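Long-range contacts in SusD-like carbohydrate binding protein BF1063 (Bacteroides fragilis NCTC 9343, PDB 3I4G), which probably binds carbohydrate at the outer membrane, as a SusD-family protein of the cell surface: residues A[288-293]-A[301-306]; A[92-96]-A[140-144]. All coordinates share one frame; numbering follows the deposited sequence.

Interactions 1 and 2 lie on opposite sides of the chain's centre, with their own centres about 41 Å apart and nearest atoms about 24 Å apart. Interaction 2 is the buried one: it packs helix 86-109 against the segment that follows helix 116-139, through aromatic and aliphatic side chains and one tyrosine hydroxyl bonded to a backbone carbonyl. Interaction 1, farther from the centre and partly buried, joins two parts of a single loop between helices 285-288 and 317-322. Its chemistry is more charged, with a guanidinium stacked on a phenyl ring and a tyrosine bonded to a glutamate.

Interaction 1: residues A[288-293]-A[301-306]; sequences YESYEF and YDDPRY
The backbones of 288-293 and 301-306 stay well apart, with the CA atoms of Phe-293 and Arg-305 8.1 Å from each other, and side chains bridge the gap. Both belong to the long loop between helices 285-288 and 317-322. On the 301-306 side the chain folds into a type I beta turn from Asp-303 to Tyr-306, combined with an Asx turn in which Asp-303 OD1 accepts from the backbone N of Arg-305. The main interaction is a cation-pi stack: the guanidinium of Arg-305 lies on one face of the Phe-293 ring, planes 17° apart, with CZ 3.9 Å from the ring centroid. A bend at chi3 (-72°) folds the arginine back so that NE and NH2 grip the two carboxylate oxygens of Asp-303 side-on. Together with Asp-295, a further salt-bridge partner at NH1, this bidentate salt bridge should fix the rotation of the guanidinium and help hold it flat on the phenyl. The CB of Asp-303 also touches the ring, 3.7 Å from Phe-293 CZ.

Tyr-301 OH lies at the edge of the Tyr-288 ring, while the hydroxyl of Tyr-288 bonds to the carbonyl of Leu-311; Tyr-288 OH also lies at the edge of the Tyr-306 ring, 3.8 Å from Tyr-306 CE1. Glu-289, which also pairs with Arg-497, turns its carboxylate nearly perpendicular to the Tyr-301 ring, and Tyr-301 OH donates to the anti side of Glu-289 OE2 at 2.7 Å.

Interaction 2: residues A[92-96]-A[140-144]; sequences WETSY and FKNVP
Trp-92 sends the benzene edge of its indole at Phe-140 in a T-shaped stack, the planes 82° apart and the ring centroids 5.1 Å from each other. CE3 stands over the middle of the phenyl, nearly equidistant from all six carbons. With CG anti to the backbone N (chi1 179°), the indole reaches out from helix 86-109, and the far carbons of its six-membered ring reach the loop: Trp-92 CZ3 lies 3.7 Å from Val-143 CG1, and Trp-92 CH2 3.9 Å from Pro-144 CD. Phe-140 also has an edge-to-face partner in Trp-513.

One helical turn on, Tyr-96 places CE2 over one face of the indole, toward its rim, and carries its hydroxyl to the 140-144 segment. Tyr-96 OH donates to Pro-144 O at 2.7 Å, in the carbonyl plane and on a lone pair, with a C=O...O angle of 131°. Tyr-96 OH also sits 3.3 Å from Val-143 CB, so the hydroxyl finds its acceptor in a backbone carbonyl while set among aliphatic groups.

Tyr-133 and Leu-136 of helix 116-139 pack against Tyr-96. The whole is a buried aromatic cluster in the helical SusD-like N-terminal region, joining helix 86-109 to the chain leaving helix 116-139.

Interaction 1: residues A[288-293]-A[301-306]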
# COMPACT_ATOMS: atom_id res chain seq x y z
N TYR A 288 4.97 14.02 7.40
CA TYR A 288 4.82 15.45 7.21
C TYR A 288 6.14 16.18 6.94
O TYR A 288 6.22 17.04 6.06
CB TYR A 288 4.10 16.10 8.42
CG TYR A 288 4.23 17.59 8.39
CD1 TYR A 288 3.49 18.34 7.46
CD2 TYR A 288 5.09 18.28 9.23
CE1 TYR A 288 3.64 19.71 7.39
CE2 TYR A 288 5.23 19.68 9.13
CZ TYR A 288 4.49 20.34 8.18
OH TYR A 288 4.58 21.74 8.05
N GLU A 289 7.18 15.83 7.68
CA GLU A 289 8.49 16.46 7.58
C GLU A 289 9.31 16.05 6.36
O GLU A 289 10.31 16.67 6.06
CB GLU A 289 9.29 16.13 8.84
CG GLU A 289 8.71 16.72 10.10
CD GLU A 289 9.20 16.07 11.37
OE1 GLU A 289 10.17 15.27 11.33
OE2 GLU A 289 8.60 16.35 12.42
N SER A 290 8.87 15.01 5.66
CA SER A 290 9.65 14.46 4.57
C SER A 290 9.53 15.27 3.27
O SER A 290 10.48 15.31 2.47
CB SER A 290 9.26 12.98 4.36
OG SER A 290 10.22 12.38 3.49
N TYR A 291 8.39 15.89 3.03
CA TYR A 291 8.14 16.61 1.80
C TYR A 291 9.12 17.78 1.64
O TYR A 291 9.38 18.51 2.59
CB TYR A 291 6.71 17.14 1.77
CG TYR A 291 5.66 16.08 1.76
CD1 TYR A 291 5.18 15.54 0.59
CD2 TYR A 291 5.11 15.62 2.94
CE1 TYR A 291 4.22 14.54 0.58
CE2 TYR A 291 4.16 14.64 2.94
CZ TYR A 291 3.71 14.10 1.77
OH TYR A 291 2.74 13.11 1.76
N GLU A 292 9.68 17.97 0.46
CA GLU A 292 10.53 19.12 0.24
C GLU A 292 9.76 20.44 0.26
O GLU A 292 8.55 20.48 0.19
CB GLU A 292 11.20 18.98 -1.12
CG GLU A 292 12.19 17.83 -1.18
CD GLU A 292 12.49 17.33 -2.59
OE1 GLU A 292 12.09 17.94 -3.59
OE2 GLU A 292 13.23 16.31 -2.69
N PHE A 293 10.51 21.55 0.37
CA PHE A 293 9.96 22.84 0.05
C PHE A 293 9.74 22.84 -1.47
O PHE A 293 10.29 22.03 -2.22
CB PHE A 293 10.90 23.98 0.46
CG PHE A 293 10.99 24.19 1.95
CD1 PHE A 293 9.89 24.69 2.64
CD2 PHE A 293 12.16 23.97 2.64
CE1 PHE A 293 9.99 24.92 4.01
CE2 PHE A 293 12.23 24.19 4.00
CZ PHE A 293 11.16 24.66 4.68
N TYR A 301 12.07 22.77 10.15
CA TYR A 301 11.26 23.63 10.98
C TYR A 301 12.01 24.94 11.26
O TYR A 301 11.39 25.92 11.59
CB TYR A 301 10.93 23.00 12.33
CG TYR A 301 9.97 21.85 12.29
CD1 TYR A 301 8.63 22.07 12.07
CD2 TYR A 301 10.39 20.56 12.53
CE1 TYR A 301 7.71 21.01 12.03
CE2 TYR A 301 9.50 19.50 12.48
CZ TYR A 301 8.16 19.73 12.27
OH TYR A 301 7.28 18.69 12.23
N ASP A 302 13.33 24.92 11.13
CA ASP A 302 14.12 26.12 11.40
C ASP A 302 14.22 27.09 10.23
O ASP A 302 14.80 28.16 10.36
CB ASP A 302 15.51 25.69 11.86
CG ASP A 302 15.47 24.92 13.17
OD1 ASP A 302 14.61 25.26 14.01
OD2 ASP A 302 16.31 24.03 13.37
N ASP A 303 13.67 26.71 9.09
CA ASP A 303 13.69 27.50 7.90
C ASP A 303 12.56 28.49 7.97
O ASP A 303 11.45 28.13 8.37
CB ASP A 303 13.56 26.57 6.71
CG ASP A 303 13.77 27.27 5.39
OD1 ASP A 303 12.94 28.10 5.00
OD2 ASP A 303 14.76 26.91 4.71
N PRO A 304 12.80 29.74 7.56
CA PRO A 304 11.73 30.74 7.67
C PRO A 304 10.49 30.47 6.82
O PRO A 304 9.45 31.10 7.05
CB PRO A 304 12.41 32.06 7.25
CG PRO A 304 13.71 31.72 6.69
CD PRO A 304 14.07 30.32 7.07
N ARG A 305 10.59 29.57 5.83
CA ARG A 305 9.42 29.19 5.03
C ARG A 305 8.43 28.32 5.81
O ARG A 305 7.28 28.17 5.39
CB ARG A 305 9.84 28.44 3.77
CG ARG A 305 10.54 29.34 2.77
CD ARG A 305 11.15 28.56 1.67
NE ARG A 305 12.33 27.85 2.14
CZ ARG A 305 13.06 27.09 1.36
NH1 ARG A 305 12.71 26.91 0.12
NH2 ARG A 305 14.13 26.49 1.84
N TYR A 306 8.87 27.69 6.92
CA TYR A 306 7.94 26.93 7.76
C TYR A 306 6.91 27.86 8.39
O TYR A 306 7.27 28.82 9.09
CB TYR A 306 8.68 26.16 8.84
CG TYR A 306 7.79 25.63 9.93
CD1 TYR A 306 6.78 24.76 9.62
CD2 TYR A 306 7.96 25.98 11.26
CE1 TYR A 306 5.92 24.25 10.62
CE2 TYR A 306 7.13 25.48 12.26
CZ TYR A 306 6.11 24.62 11.93
OH TYR A 306 5.34 24.13 12.98

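Interaction 2: residues A[92-96]-A[140-144]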
# COMPACT_ATOMS: atom_id res chain seq x y z
N TRP A 92 -2.74 -14.66 6.63
CA TRP A 92 -2.44 -16.05 6.30
C TRP A 92 -3.65 -16.79 5.72
O TRP A 92 -3.58 -17.44 4.64
CB TRP A 92 -1.98 -16.79 7.55
CG TRP A 92 -1.66 -18.25 7.37
CD1 TRP A 92 -2.53 -19.28 7.41
CD2 TRP A 92 -0.35 -18.83 7.15
NE1 TRP A 92 -1.86 -20.48 7.21
CE2 TRP A 92 -0.53 -20.23 7.08
CE3 TRP A 92 0.94 -18.31 7.05
CZ2 TRP A 92 0.55 -21.10 6.89
CZ3 TRP A 92 2.00 -19.19 6.84
CH2 TRP A 92 1.79 -20.56 6.78
N GLU A 93 -4.76 -16.77 6.43
CA GLU A 93 -5.89 -17.57 5.98
C GLU A 93 -6.50 -17.02 4.69
O GLU A 93 -6.84 -17.82 3.81
CB GLU A 93 -6.93 -17.67 7.06
CG GLU A 93 -7.72 -16.44 7.28
CD GLU A 93 -8.60 -16.54 8.50
OE1 GLU A 93 -8.56 -17.58 9.20
OE2 GLU A 93 -9.34 -15.56 8.77
N THR A 94 -6.62 -15.71 4.53
CA THR A 94 -7.19 -15.21 3.29
C THR A 94 -6.27 -15.58 2.12
O THR A 94 -6.75 -15.90 1.01
CB THR A 94 -7.48 -13.71 3.31
OG1 THR A 94 -6.26 -12.98 3.51
CG2 THR A 94 -8.51 -13.37 4.39
N SER A 95 -4.96 -15.57 2.34
CA SER A 95 -4.01 -15.97 1.28
C SER A 95 -4.25 -17.40 0.86
O SER A 95 -4.41 -17.70 -0.32
CB SER A 95 -2.58 -15.84 1.75
OG SER A 95 -2.24 -14.48 2.09
N TYR A 96 -4.23 -18.31 1.83
CA TYR A 96 -4.36 -19.74 1.52
C TYR A 96 -5.75 -20.09 1.05
O TYR A 96 -5.91 -21.05 0.27
CB TYR A 96 -3.84 -20.59 2.71
CG TYR A 96 -2.33 -20.70 2.70
CD1 TYR A 96 -1.69 -21.43 1.71
CD2 TYR A 96 -1.54 -20.05 3.64
CE1 TYR A 96 -0.28 -21.51 1.65
CE2 TYR A 96 -0.17 -20.14 3.62
CZ TYR A 96 0.46 -20.88 2.62
OH TYR A 96 1.85 -21.00 2.60
N PHE A 140 5.98 -13.64 5.94
CA PHE A 140 6.24 -14.90 6.63
C PHE A 140 7.50 -15.60 6.09
O PHE A 140 8.14 -16.37 6.80
CB PHE A 140 5.05 -15.85 6.46
CG PHE A 140 3.76 -15.36 7.05
CD1 PHE A 140 3.49 -15.48 8.41
CD2 PHE A 140 2.77 -14.82 6.25
CE1 PHE A 140 2.29 -15.10 8.94
CE2 PHE A 140 1.57 -14.41 6.80
CZ PHE A 140 1.32 -14.60 8.15
N LYS A 141 7.82 -15.37 4.82
CA LYS A 141 9.05 -15.81 4.15
C LYS A 141 9.11 -17.28 3.79
O LYS A 141 9.16 -17.58 2.60
CB LYS A 141 10.31 -15.37 4.92
CG LYS A 141 10.32 -13.83 5.07
CD LYS A 141 11.63 -13.28 5.40
CE LYS A 141 11.52 -11.76 5.41
NZ LYS A 141 12.82 -11.15 5.76
N ASN A 142 9.12 -18.17 4.77
CA ASN A 142 9.27 -19.61 4.53
C ASN A 142 7.93 -20.23 4.87
O ASN A 142 7.57 -20.31 6.02
CB ASN A 142 10.41 -20.14 5.40
CG ASN A 142 11.65 -19.30 5.28
OD1 ASN A 142 12.16 -19.06 4.19
ND2 ASN A 142 12.16 -18.82 6.43
N VAL A 143 7.20 -20.64 3.85
CA VAL A 143 5.82 -21.11 4.00
C VAL A 143 5.56 -22.25 3.04
O VAL A 143 6.32 -22.47 2.08
CB VAL A 143 4.80 -19.96 3.74
CG1 VAL A 143 5.05 -18.77 4.72
CG2 VAL A 143 4.85 -19.48 2.30
N PRO A 144 4.49 -23.03 3.26
CA PRO A 144 4.17 -24.07 2.28
C PRO A 144 3.82 -23.54 0.90
O PRO A 144 3.04 -22.57 0.77
CB PRO A 144 2.94 -24.76 2.89
CG PRO A 144 3.10 -24.50 4.37
CD PRO A 144 3.62 -23.10 4.45